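Local coordinates for protein aldehyde dehydrogenase (Staphylococcus aureus, PDB 6K10) that oxidises 4,4'-diaponeurosporen-4-al to 4,4'-diaponeurosporenoic acid with NAD, a step in the synthesis of the yellow-orange carotenoid staphyloxanthin, at residues 48-52 with 66-71; 74-78 with 129-133; 120-124 with 245-251; 218-222 with 339-344. The protein carries 1 engineered substitution. One frame throughout, in Å; residues are numbered along the deposited sequence. Where two conformers were deposited one is given.

Contact 1 of 4, residues 48-52 with 66-71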
loop_
_atom_site.group_PDB
_atom_site.type_symbol
_atom_site.label_atom_id
_atom_site.label_comp_id
_atom_site.label_asym_id
_atom_site.label_seq_id
_atom_site.Cartn_x
_atom_site.Cartn_y
_atom_site.Cartn_z
ATOM N N GLU A 48 21.479 17.204 20.255
ATOM C CA GLU A 48 20.334 18.110 20.268
ATOM C C GLU A 48 20.746 19.546 19.962
ATOM O O GLU A 48 20.094 20.236 19.171
ATOM C CB GLU A 48 19.624 18.038 21.620
ATOM C CG GLU A 48 18.426 18.964 21.720
ATOM C CD GLU A 48 17.842 19.017 23.117
ATOM O OE1 GLU A 48 17.306 17.987 23.575
ATOM O OE2 GLU A 48 17.919 20.088 23.755
ATOM N N SER A 49 21.835 20.009 20.577
ATOM C CA SER A 49 22.269 21.384 20.357
ATOM C C SER A 49 22.687 21.608 18.907
ATOM O O SER A 49 22.346 22.635 18.308
ATOM C CB SER A 49 23.416 21.733 21.306
ATOM O OG SER A 49 23.494 23.133 21.501
ATOM N N ASP A 50 23.421 20.655 18.326
ATOM C CA ASP A 50 23.859 20.798 16.942
ATOM C C ASP A 50 22.685 20.746 15.973
ATOM O O ASP A 50 22.702 21.433 14.945
ATOM C CB ASP A 50 24.880 19.713 16.596
ATOM C CG ASP A 50 25.852 19.443 17.729
ATOM O OD1 ASP A 50 25.447 18.822 18.737
ATOM O OD2 ASP A 50 27.026 19.856 17.617
ATOM N N ILE A 51 21.667 19.939 16.274
ATOM C CA ILE A 51 20.487 19.885 15.415
ATOM C C ILE A 51 19.743 21.213 15.457
ATOM O O ILE A 51 19.337 21.748 14.419
ATOM C CB ILE A 51 19.574 18.716 15.826
ATOM C CG1 ILE A 51 20.318 17.388 15.700
ATOM C CG2 ILE A 51 18.321 18.697 14.965
ATOM C CD1 ILE A 51 19.693 16.269 16.503
ATOM N N LEU A 52 19.546 21.761 16.660
ATOM C CA LEU A 52 18.887 23.058 16.783
ATOM C C LEU A 52 19.668 24.145 16.056
ATOM O O LEU A 52 19.079 25.006 15.393
ATOM C CB LEU A 52 18.710 23.425 18.258
ATOM C CG LEU A 52 17.716 22.605 19.083
ATOM C CD1 LEU A 52 17.805 22.986 20.555
ATOM C CD2 LEU A 52 16.299 22.802 18.568
ATOM N N ALA A 66 11.394 24.216 16.390
ATOM C CA ALA A 66 12.248 23.095 16.015
ATOM C C ALA A 66 12.043 21.900 16.935
ATOM O O ALA A 66 12.149 20.751 16.493
ATOM C CB ALA A 66 13.714 23.524 16.022
ATOM N N TYR A 67 11.743 22.144 18.212
ATOM C CA TYR A 67 11.525 21.026 19.122
ATOM C C TYR A 67 10.157 20.394 18.907
ATOM O O TYR A 67 10.022 19.166 18.945
ATOM C CB TYR A 67 11.686 21.477 20.573
ATOM C CG TYR A 67 12.460 20.473 21.389
ATOM C CD1 TYR A 67 13.846 20.501 21.419
ATOM C CD2 TYR A 67 11.807 19.469 22.094
ATOM C CE1 TYR A 67 14.562 19.575 22.146
ATOM C CE2 TYR A 67 12.516 18.534 22.822
ATOM C CZ TYR A 67 13.893 18.593 22.845
ATOM O OH TYR A 67 14.607 17.667 23.569
ATOM N N ALA A 68 9.133 21.214 18.665
ATOM C CA ALA A 68 7.784 20.677 18.525
ATOM C C ALA A 68 7.588 19.954 17.198
ATOM O O ALA A 68 6.767 19.035 17.116
ATOM C CB ALA A 68 6.755 21.797 18.673
ATOM N N THR A 69 8.325 20.340 16.155
ATOM C CA THR A 69 8.102 19.786 14.827
ATOM C C THR A 69 9.228 18.897 14.317
ATOM O O THR A 69 9.050 18.249 13.280
ATOM C CB THR A 69 7.864 20.912 13.806
ATOM O OG1 THR A 69 9.059 21.688 13.651
ATOM C CG2 THR A 69 6.725 21.815 14.258
ATOM N N GLU A 70 10.377 18.845 14.994
ATOM C CA GLU A 70 11.473 18.023 14.491
ATOM C C GLU A 70 12.085 17.129 15.565
ATOM O O GLU A 70 12.049 15.901 15.440
ATOM C CB GLU A 70 12.562 18.900 13.857
ATOM C CG GLU A 70 12.038 19.935 12.869
ATOM C CD GLU A 70 12.585 19.754 11.462
ATOM O OE1 GLU A 70 13.043 18.642 11.130
ATOM O OE2 GLU A 70 12.548 20.727 10.684
ATOM N N ILE A 71 12.647 17.716 16.620
ATOM C CA ILE A 71 13.396 16.922 17.596
ATOM C C ILE A 71 12.459 16.217 18.566
ATOM O O ILE A 71 12.483 14.987 18.693
ATOM C CB ILE A 71 14.411 17.797 18.351
ATOM C CG1 ILE A 71 15.396 18.436 17.379
ATOM C CG2 ILE A 71 15.147 16.966 19.388
ATOM C CD1 ILE A 71 16.472 19.233 18.069
#
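The carboxylate of Glu48 comes up to the edge of the Tyr67 ring, in the plane of the ring, with Glu48 CD 3.5 Å from Tyr67 CE1. The two flat groups stand nearly perpendicular, their planes 84° apart, and Ile71 CB, from Tyr67's own helix, lies over one ring face near the rim. This is a helix-helix contact in the N-terminal part of an aldehyde dehydrogenase: helix 48-59 and helix 63-89, joined by a short connection, cross at 102° over these segments. Glu48 starts its side chain anti to the backbone N (chi1 179°) and runs on extended past CG, which brings OE1 to the phenol. Tyr67 OH donates to Glu48 OE1 at 2.7 Å, reaching the oxygen from above the carboxylate plane. The other oxygen, OE2, forms a salt bridge with Lys461 of the second subunit, and Phe457 of that same subunit meets the Tyr67 ring edge-to-face. The lysine charge and the phenol bond probably both favour the ionised carboxylate. Behind this polar corner the helices close on aliphatic carbon. The CG2 branch of Ile51 touches Ile71 CD1 at 3.7 Å, and Ile44 of helix 30-46 covers both isoleucines. Leu52 crosses Ile71 at about a right angle, its CD2 methyl resting 3.6 Å from Ile71 CD1 and 3.7 Å from Ala66 CB.

Contact 2 of 4, residues 74-78 with 129-133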
loop_
_atom_site.group_PDB
_atom_site.type_symbol
_atom_site.label_atom_id
_atom_site.label_comp_id
_atom_site.label_asym_id
_atom_site.label_seq_id
_atom_site.Cartn_x
_atom_site.Cartn_y
_atom_site.Cartn_z
ATOM N N THR A 74 10.229 13.491 17.321
ATOM C CA THR A 74 10.980 12.295 16.956
ATOM C C THR A 74 11.345 11.481 18.191
ATOM O O THR A 74 11.180 10.257 18.210
ATOM C CB THR A 74 12.235 12.684 16.173
ATOM O OG1 THR A 74 11.851 13.356 14.967
ATOM C CG2 THR A 74 13.061 11.452 15.822
ATOM N N LEU A 75 11.843 12.150 19.235
ATOM C CA LEU A 75 12.155 11.460 20.482
ATOM C C LEU A 75 10.924 10.756 21.037
ATOM O O LEU A 75 10.999 9.604 21.482
ATOM C CB LEU A 75 12.709 12.453 21.504
ATOM C CG LEU A 75 14.105 13.008 21.219
ATOM C CD1 LEU A 75 14.478 14.041 22.267
ATOM C CD2 LEU A 75 15.126 11.882 21.186
ATOM N N LYS A 76 9.778 11.438 21.014
ATOM C CA LYS A 76 8.538 10.825 21.477
ATOM C C LYS A 76 8.174 9.610 20.633
ATOM O O LYS A 76 7.714 8.591 21.163
ATOM C CB LYS A 76 7.411 11.856 21.452
ATOM C CG LYS A 76 6.148 11.419 22.169
ATOM N N SER A 77 8.380 9.693 19.316
ATOM C CA SER A 77 8.045 8.572 18.443
ATOM C C SER A 77 8.967 7.380 18.685
ATOM O O SER A 77 8.510 6.230 18.686
ATOM C CB SER A 77 8.101 9.013 16.980
ATOM O OG SER A 77 7.716 7.960 16.114
ATOM N N ILE A 78 10.266 7.631 18.880
ATOM C CA ILE A 78 11.195 6.549 19.202
ATOM C C ILE A 78 10.758 5.846 20.476
ATOM O O ILE A 78 10.715 4.611 20.546
ATOM C CB ILE A 78 12.632 7.086 19.341
ATOM C CG1 ILE A 78 13.141 7.655 18.020
ATOM C CG2 ILE A 78 13.564 5.987 19.843
ATOM C CD1 ILE A 78 14.397 8.485 18.163
ATOM N N PHE A 129 13.776 11.032 10.119
ATOM C CA PHE A 129 13.813 10.101 11.242
ATOM C C PHE A 129 12.473 9.457 11.569
ATOM O O PHE A 129 12.457 8.326 12.070
ATOM C CB PHE A 129 14.403 10.800 12.470
ATOM C CG PHE A 129 15.897 10.995 12.381
ATOM C CD1 PHE A 129 16.745 9.969 12.747
ATOM C CD2 PHE A 129 16.449 12.172 11.911
ATOM C CE1 PHE A 129 18.112 10.109 12.659
ATOM C CE2 PHE A 129 17.822 12.318 11.819
ATOM C CZ PHE A 129 18.656 11.285 12.196
ATOM N N GLU A 130 11.339 10.115 11.285
ATOM C CA GLU A 130 10.071 9.416 11.468
ATOM C C GLU A 130 9.937 8.218 10.523
ATOM O O GLU A 130 9.554 7.134 10.989
ATOM C CB GLU A 130 8.891 10.386 11.350
ATOM C CG GLU A 130 7.543 9.692 11.483
ATOM C CD GLU A 130 7.450 8.822 12.733
ATOM O OE1 GLU A 130 6.879 7.711 12.648
ATOM O OE2 GLU A 130 7.942 9.241 13.802
ATOM N N PRO A 131 10.247 8.329 9.222
ATOM C CA PRO A 131 10.326 7.087 8.427
ATOM C C PRO A 131 11.356 6.108 8.956
ATOM O O PRO A 131 11.088 4.899 8.999
ATOM C CB PRO A 131 10.681 7.581 7.016
ATOM C CG PRO A 131 10.360 9.010 7.000
ATOM C CD PRO A 131 10.514 9.519 8.395
ATOM N N LEU A 132 12.525 6.599 9.376
ATOM C CA LEU A 132 13.588 5.707 9.834
ATOM C C LEU A 132 13.144 4.873 11.029
ATOM O O LEU A 132 13.452 3.676 11.109
ATOM C CB LEU A 132 14.834 6.514 10.194
ATOM C CG LEU A 132 16.046 5.667 10.590
ATOM C CD1 LEU A 132 16.552 4.870 9.394
ATOM C CD2 LEU A 132 17.155 6.520 11.187
ATOM N N ILE A 133 12.432 5.492 11.975
ATOM C CA ILE A 133 11.912 4.753 13.124
ATOM C C ILE A 133 11.096 3.559 12.653
ATOM O O ILE A 133 11.266 2.435 13.136
ATOM C CB ILE A 133 11.077 5.677 14.027
ATOM C CG1 ILE A 133 11.950 6.769 14.643
ATOM C CG2 ILE A 133 10.407 4.870 15.119
ATOM C CD1 ILE A 133 11.152 7.939 15.172
#
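Thr74 meets helix 126-138 through its methyl: CG2 lies 3.7 Å from Phe129 CB, while the ring of Phe129 leads off toward Leu40 and helix 151-164. With CG2 anti to the backbone N, the hydroxyl of Thr74 is turned elsewhere, to the carbonyl of Glu70 one turn earlier and to Gln126 OE1. One turn on, Ser77 makes the polar link. Its OG donates to Glu130 OE2 at 2.7 Å, and OE2 accepts through its syn lone pair, on the side of OE1. Glu130 gets there by bending at chi2 (52°), and its OE1 is taken by Ser427 OG, so the buried carboxylate is held at both oxygens. Ile78 follows, crossing Ile133 at about a right angle; its CG1 presses on Ile133 CD1 at 3.5 Å, tighter than ordinary van der Waals contact. That same CD1 methyl also reaches Ser77 OG at 3.6 Å, filling the groove between Thr74, Ser77 and Ile78. The segments run almost exactly parallel, their axes 5° apart and 9.9 Å from each other. Helix 126-138 connects the parallel strands 104-118 and 141-145, a beta-alpha-beta crossover of this family's Rossmann-like NAD-binding domain, and helix 63-89 packs against it.

Contact 3 of 4, residues 120-124 with 245-251. Engineered in segment 245-251: Ser251 (natural residue Cys).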
loop_
_atom_site.group_PDB
_atom_site.type_symbol
_atom_site.label_atom_id
_atom_site.label_comp_id
_atom_site.label_asym_id
_atom_site.label_seq_id
_atom_site.Cartn_x
_atom_site.Cartn_y
_atom_site.Cartn_z
ATOM N N PRO A 120 12.995 15.882 2.121
ATOM C CA PRO A 120 13.174 17.215 1.536
ATOM C C PRO A 120 13.723 18.219 2.538
ATOM O O PRO A 120 14.161 17.837 3.627
ATOM C CB PRO A 120 11.756 17.580 1.094
ATOM C CG PRO A 120 10.902 16.951 2.152
ATOM C CD PRO A 120 11.617 15.688 2.603
ATOM N N PHE A 121 13.691 19.506 2.189
ATOM C CA PHE A 121 14.363 20.543 2.962
ATOM C C PHE A 121 13.528 21.125 4.098
ATOM O O PHE A 121 14.107 21.733 5.006
ATOM C CB PHE A 121 14.795 21.695 2.036
ATOM C CG PHE A 121 13.644 22.558 1.559
ATOM C CD1 PHE A 121 13.141 23.580 2.352
ATOM C CD2 PHE A 121 13.090 22.369 0.308
ATOM C CE1 PHE A 121 12.093 24.368 1.923
ATOM C CE2 PHE A 121 12.047 23.166 -0.131
ATOM C CZ PHE A 121 11.550 24.170 0.677
ATOM N N ASN A 122 12.196 21.002 4.060
ATOM C CA ASN A 122 11.367 21.867 4.894
ATOM C C ASN A 122 11.284 21.403 6.345
ATOM O O ASN A 122 11.310 22.236 7.257
ATOM C CB ASN A 122 9.969 22.008 4.280
ATOM C CG ASN A 122 9.250 20.684 4.114
ATOM O OD1 ASN A 122 9.841 19.683 3.718
ATOM N ND2 ASN A 122 7.951 20.682 4.402
ATOM N N TYR A 123 11.172 20.100 6.586
ATOM C CA TYR A 123 11.372 19.522 7.912
ATOM C C TYR A 123 12.469 18.477 7.760
ATOM O O TYR A 123 12.217 17.266 7.820
ATOM C CB TYR A 123 10.086 18.935 8.486
ATOM C CG TYR A 123 9.032 19.991 8.738
ATOM C CD1 TYR A 123 8.227 20.451 7.705
ATOM C CD2 TYR A 123 8.860 20.545 10.000
ATOM C CE1 TYR A 123 7.270 21.421 7.922
ATOM C CE2 TYR A 123 7.902 21.515 10.228
ATOM C CZ TYR A 123 7.112 21.951 9.185
ATOM O OH TYR A 123 6.159 22.919 9.403
ATOM N N PRO A 124 13.711 18.928 7.558
ATOM C CA PRO A 124 14.753 18.028 7.042
ATOM C C PRO A 124 15.193 16.978 8.035
ATOM O O PRO A 124 15.788 15.973 7.625
ATOM C CB PRO A 124 15.899 18.989 6.700
ATOM C CG PRO A 124 15.708 20.139 7.641
ATOM C CD PRO A 124 14.225 20.278 7.847
ATOM N N THR A 245 3.752 28.881 10.597
ATOM C CA THR A 245 4.772 27.963 11.078
ATOM C C THR A 245 5.704 27.594 9.928
ATOM O O THR A 245 5.253 27.320 8.811
ATOM C CB THR A 245 4.118 26.705 11.659
ATOM O OG1 THR A 245 3.452 27.031 12.886
ATOM C CG2 THR A 245 5.154 25.616 11.917
ATOM N N ASN A 246 7.010 27.612 10.201
ATOM C CA ASN A 246 8.045 27.294 9.210
ATOM C C ASN A 246 7.971 28.214 7.994
ATOM O O ASN A 246 8.375 27.833 6.891
ATOM C CB ASN A 246 7.974 25.826 8.775
ATOM C CG ASN A 246 9.304 25.306 8.257
ATOM O OD1 ASN A 246 10.368 25.794 8.639
ATOM N ND2 ASN A 246 9.246 24.312 7.378
ATOM N N ALA A 247 7.455 29.429 8.191
ATOM C CA ALA A 247 7.318 30.422 7.124
ATOM C C ALA A 247 6.540 29.865 5.934
ATOM O O ALA A 247 6.825 30.176 4.777
ATOM C CB ALA A 247 8.686 30.950 6.681
ATOM N N GLY A 248 5.550 29.023 6.219
ATOM C CA GLY A 248 4.703 28.476 5.178
ATOM C C GLY A 248 5.271 27.296 4.422
ATOM O O GLY A 248 4.605 26.792 3.509
ATOM N N GLN A 249 6.465 26.831 4.775
ATOM C CA GLN A 249 7.123 25.751 4.042
ATOM C C GLN A 249 6.681 24.402 4.614
ATOM O O GLN A 249 7.443 23.657 5.232
ATOM C CB GLN A 249 8.634 25.942 4.088
ATOM C CG GLN A 249 9.049 27.310 3.549
ATOM C CD GLN A 249 10.499 27.655 3.817
ATOM O OE1 GLN A 249 11.318 27.698 2.898
ATOM N NE2 GLN A 249 10.821 27.921 5.078
ATOM N N THR A 250 5.405 24.098 4.384
ATOM C CA THR A 250 4.769 22.901 4.913
ATOM C C THR A 250 3.805 22.351 3.873
ATOM O O THR A 250 3.048 23.106 3.257
ATOM C CB THR A 250 4.018 23.199 6.219
ATOM O OG1 THR A 250 4.888 23.893 7.122
ATOM C CG2 THR A 250 3.541 21.912 6.874
ATOM N N SER A 251 3.837 21.030 3.683
ATOM C CA SER A 251 2.976 20.418 2.680
ATOM C C SER A 251 1.506 20.461 3.075
ATOM O O SER A 251 0.636 20.409 2.199
ATOM C CB SER A 251 3.420 18.979 2.418
ATOM O OG SER A 251 3.295 18.186 3.585
#
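Asn122 and Tyr123 interlock with Asn246, Gln249 and Thr250 where two loops meet at the predicted active site of the aldehyde dehydrogenase fold. The first is the Pro-Phe-Asn-Tyr-Pro loop, whose asparagine probably contributes to the oxyanion hole, as in relatives; the second segment ends at Ser251, an engineered serine at the position of the predicted catalytic cysteine. The tight part centres on Gln249 O, in the middle residue of an inverse gamma turn. Asn122 ND2 donates to Gln249 O at 3.1 Å, the acceptor lying in the plane of its amide, and Asn246 ND2 reaches Gln249 O at 2.9 Å from the opposite face of the carbonyl. Asn246 ND2 also gives a bond to Asn122 O (2.9 Å, 138° at the hydrogen), so one amide nitrogen bridges both loops. It sits 3.5 Å above the Tyr123 ring plane, offset toward the rim. Lys61 adds a cation-pi contact to that ring and a hydrogen bond to Asn122 O. At the partly exposed margin the fit is looser: the edge of the Phe121 ring meets Gln249 OE1 at 3.6 Å from CE1. The Gln249 amide is nevertheless fixed, with NE2 bonded to Asn246 O and Arg291 O, and OE1 to Val293 N. Beyond the ring edge, Tyr123 OH and Thr250 OG1 share a hydrogen bond of 2.8 Å, in the plane of the phenol.

Contact 4 of 4, residues 218-222 with 339-344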
loop_
_atom_site.group_PDB
_atom_site.type_symbol
_atom_site.label_atom_id
_atom_site.label_comp_id
_atom_site.label_asym_id
_atom_site.label_seq_id
_atom_site.Cartn_x
_atom_site.Cartn_y
_atom_site.Cartn_z
ATOM N N MET A 218 3.613 13.707 -1.351
ATOM C CA MET A 218 3.893 14.806 -2.267
ATOM C C MET A 218 3.096 16.060 -1.909
ATOM O O MET A 218 2.991 16.404 -0.724
ATOM C CB MET A 218 3.658 14.352 -3.710
ATOM C CG MET A 218 4.665 13.264 -4.119
ATOM S SD MET A 218 4.441 12.425 -5.699
ATOM C CE MET A 218 2.817 11.702 -5.515
ATOM N N GLY A 219 2.560 16.765 -2.904
ATOM C CA GLY A 219 2.128 18.126 -2.685
ATOM C C GLY A 219 0.776 18.426 -3.315
ATOM O O GLY A 219 -0.074 17.551 -3.494
ATOM N N GLY A 220 0.591 19.696 -3.638
ATOM C CA GLY A 220 -0.673 20.241 -4.070
ATOM C C GLY A 220 -0.924 21.547 -3.351
ATOM O O GLY A 220 -0.037 22.089 -2.693
ATOM N N LYS A 221 -2.145 22.056 -3.473
ATOM C CA LYS A 221 -2.534 23.320 -2.848
ATOM C C LYS A 221 -3.672 23.018 -1.876
ATOM O O LYS A 221 -4.813 22.797 -2.295
ATOM C CB LYS A 221 -2.920 24.351 -3.907
ATOM C CG LYS A 221 -1.758 24.731 -4.834
ATOM C CD LYS A 221 -2.202 25.592 -6.011
ATOM C CE LYS A 221 -2.651 26.970 -5.565
ATOM N NZ LYS A 221 -1.529 27.770 -4.995
ATOM N N SER A 222 -3.355 22.997 -0.581
ATOM C CA SER A 222 -4.328 22.631 0.443
ATOM C C SER A 222 -5.310 23.775 0.672
ATOM O O SER A 222 -4.888 24.864 1.066
ATOM C CB SER A 222 -3.618 22.278 1.745
ATOM O OG SER A 222 -2.735 21.178 1.584
ATOM N N ILE A 339 -0.394 33.209 -8.252
ATOM C CA ILE A 339 -0.351 32.598 -6.930
ATOM C C ILE A 339 -1.259 31.375 -6.834
ATOM O O ILE A 339 -1.094 30.558 -5.920
ATOM C CB ILE A 339 -0.712 33.654 -5.867
ATOM C CG1 ILE A 339 -0.301 33.184 -4.471
ATOM C CG2 ILE A 339 -2.197 33.978 -5.909
ATOM C CD1 ILE A 339 1.189 33.217 -4.238
ATOM N N MET A 340 -2.205 31.212 -7.757
ATOM C CA MET A 340 -3.088 30.055 -7.763
ATOM C C MET A 340 -2.667 28.997 -8.775
ATOM O O MET A 340 -3.422 28.049 -9.018
ATOM C CB MET A 340 -4.530 30.490 -8.028
ATOM C CG MET A 340 -5.159 31.254 -6.880
ATOM S SD MET A 340 -5.087 30.341 -5.324
ATOM C CE MET A 340 -6.063 28.900 -5.743
ATOM N N GLN A 341 -1.478 29.130 -9.367
ATOM C CA GLN A 341 -0.996 28.181 -10.357
ATOM C C GLN A 341 0.064 27.228 -9.825
ATOM O O GLN A 341 0.397 26.256 -10.512
ATOM C CB GLN A 341 -0.424 28.920 -11.578
ATOM C CG GLN A 341 -1.333 29.994 -12.139
ATOM C CD GLN A 341 -2.712 29.472 -12.487
ATOM O OE1 GLN A 341 -2.854 28.398 -13.071
ATOM N NE2 GLN A 341 -3.738 30.230 -12.123
ATOM N N GLU A 342 0.605 27.476 -8.634
ATOM C CA GLU A 342 1.664 26.643 -8.084
ATOM C C GLU A 342 1.466 26.497 -6.582
ATOM O O GLU A 342 0.854 27.352 -5.936
ATOM C CB GLU A 342 3.056 27.234 -8.377
ATOM C CG GLU A 342 3.326 28.575 -7.697
ATOM C CD GLU A 342 4.758 29.054 -7.876
ATOM O OE1 GLU A 342 5.019 29.805 -8.842
ATOM O OE2 GLU A 342 5.624 28.688 -7.051
ATOM N N GLU A 343 1.977 25.394 -6.037
ATOM C CA GLU A 343 2.042 25.249 -4.589
ATOM C C GLU A 343 2.930 26.347 -4.022
ATOM O O GLU A 343 4.104 26.458 -4.386
ATOM C CB GLU A 343 2.577 23.867 -4.212
ATOM C CG GLU A 343 2.693 23.628 -2.707
ATOM C CD GLU A 343 2.978 22.175 -2.359
ATOM O OE1 GLU A 343 3.169 21.362 -3.289
ATOM O OE2 GLU A 343 3.001 21.843 -1.154
ATOM N N ILE A 344 2.361 27.171 -3.143
ATOM C CA ILE A 344 3.059 28.370 -2.689
ATOM C C ILE A 344 4.279 28.001 -1.856
ATOM O O ILE A 344 5.387 28.493 -2.102
ATOM C CB ILE A 344 2.093 29.282 -1.915
ATOM C CG1 ILE A 344 0.925 29.669 -2.822
ATOM C CG2 ILE A 344 2.813 30.513 -1.397
ATOM C CD1 ILE A 344 -0.187 30.362 -2.107
#
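Lys221 sends its ammonium group to two carbonyls of the facing loop: NZ donates to Glu342 O at 2.6 Å and to Ile339 O at 3.0 Å. The Ile339 bond lies in the carbonyl plane, whereas the Glu342 carbonyl is met from above its plane. Bends at chi3 and chi4 curl the end of the chain round to reach both, and a salt bridge to Asp255 OD1 gives NZ a third partner. The other polar link is a straight one: Gly220 N donates to Glu343 OE1 at 3.1 Å with 171° at the hydrogen, approaching well above the carboxylate plane. The Glu343 chain is fully extended, which lays its carboxylate along the glycine backbone, its nearest side-chain atoms about 5 Å from those of the engineered Ser251 at the predicted active site. Outward, the aliphatic part of Lys221 packs on the facing loop, CG 3.8 Å from Glu343 CA, and its CE touches the Met340 CE methyl at 3.9 Å. The segment 218-222 links strand 214-217 of one sheet to strand 223-226 of the other, while 339-344 precedes strand 348-354; Tyr256 of strand 256-260 lies against both Lys221 and Met340, and helix 295-307 covers Ile339 and Ile344.

Overall arrangement
From the N terminus, contact 1 comes first and closes a short loop of mostly helix between helix 48-59 and helix 63-89. Contact 2 opens farther along that second helix and joins it to helix 126-138, so the two are in series and touch through Tyr67 and Leu75. Before contact 2 closes, the chain enters the 120-124 loop; contacts 2 and 3 therefore cross. Contact 3 likewise crosses contact 4, since 218-222 precedes 245-251 and 339-344 follows it. Glu70 and Thr69 of contact 1 touch Tyr123, and the engineered Ser251 touches contact 4. Together they tie the N-terminal helices, through the predicted active site, to the sheet holding strands 223-226 and 348-354.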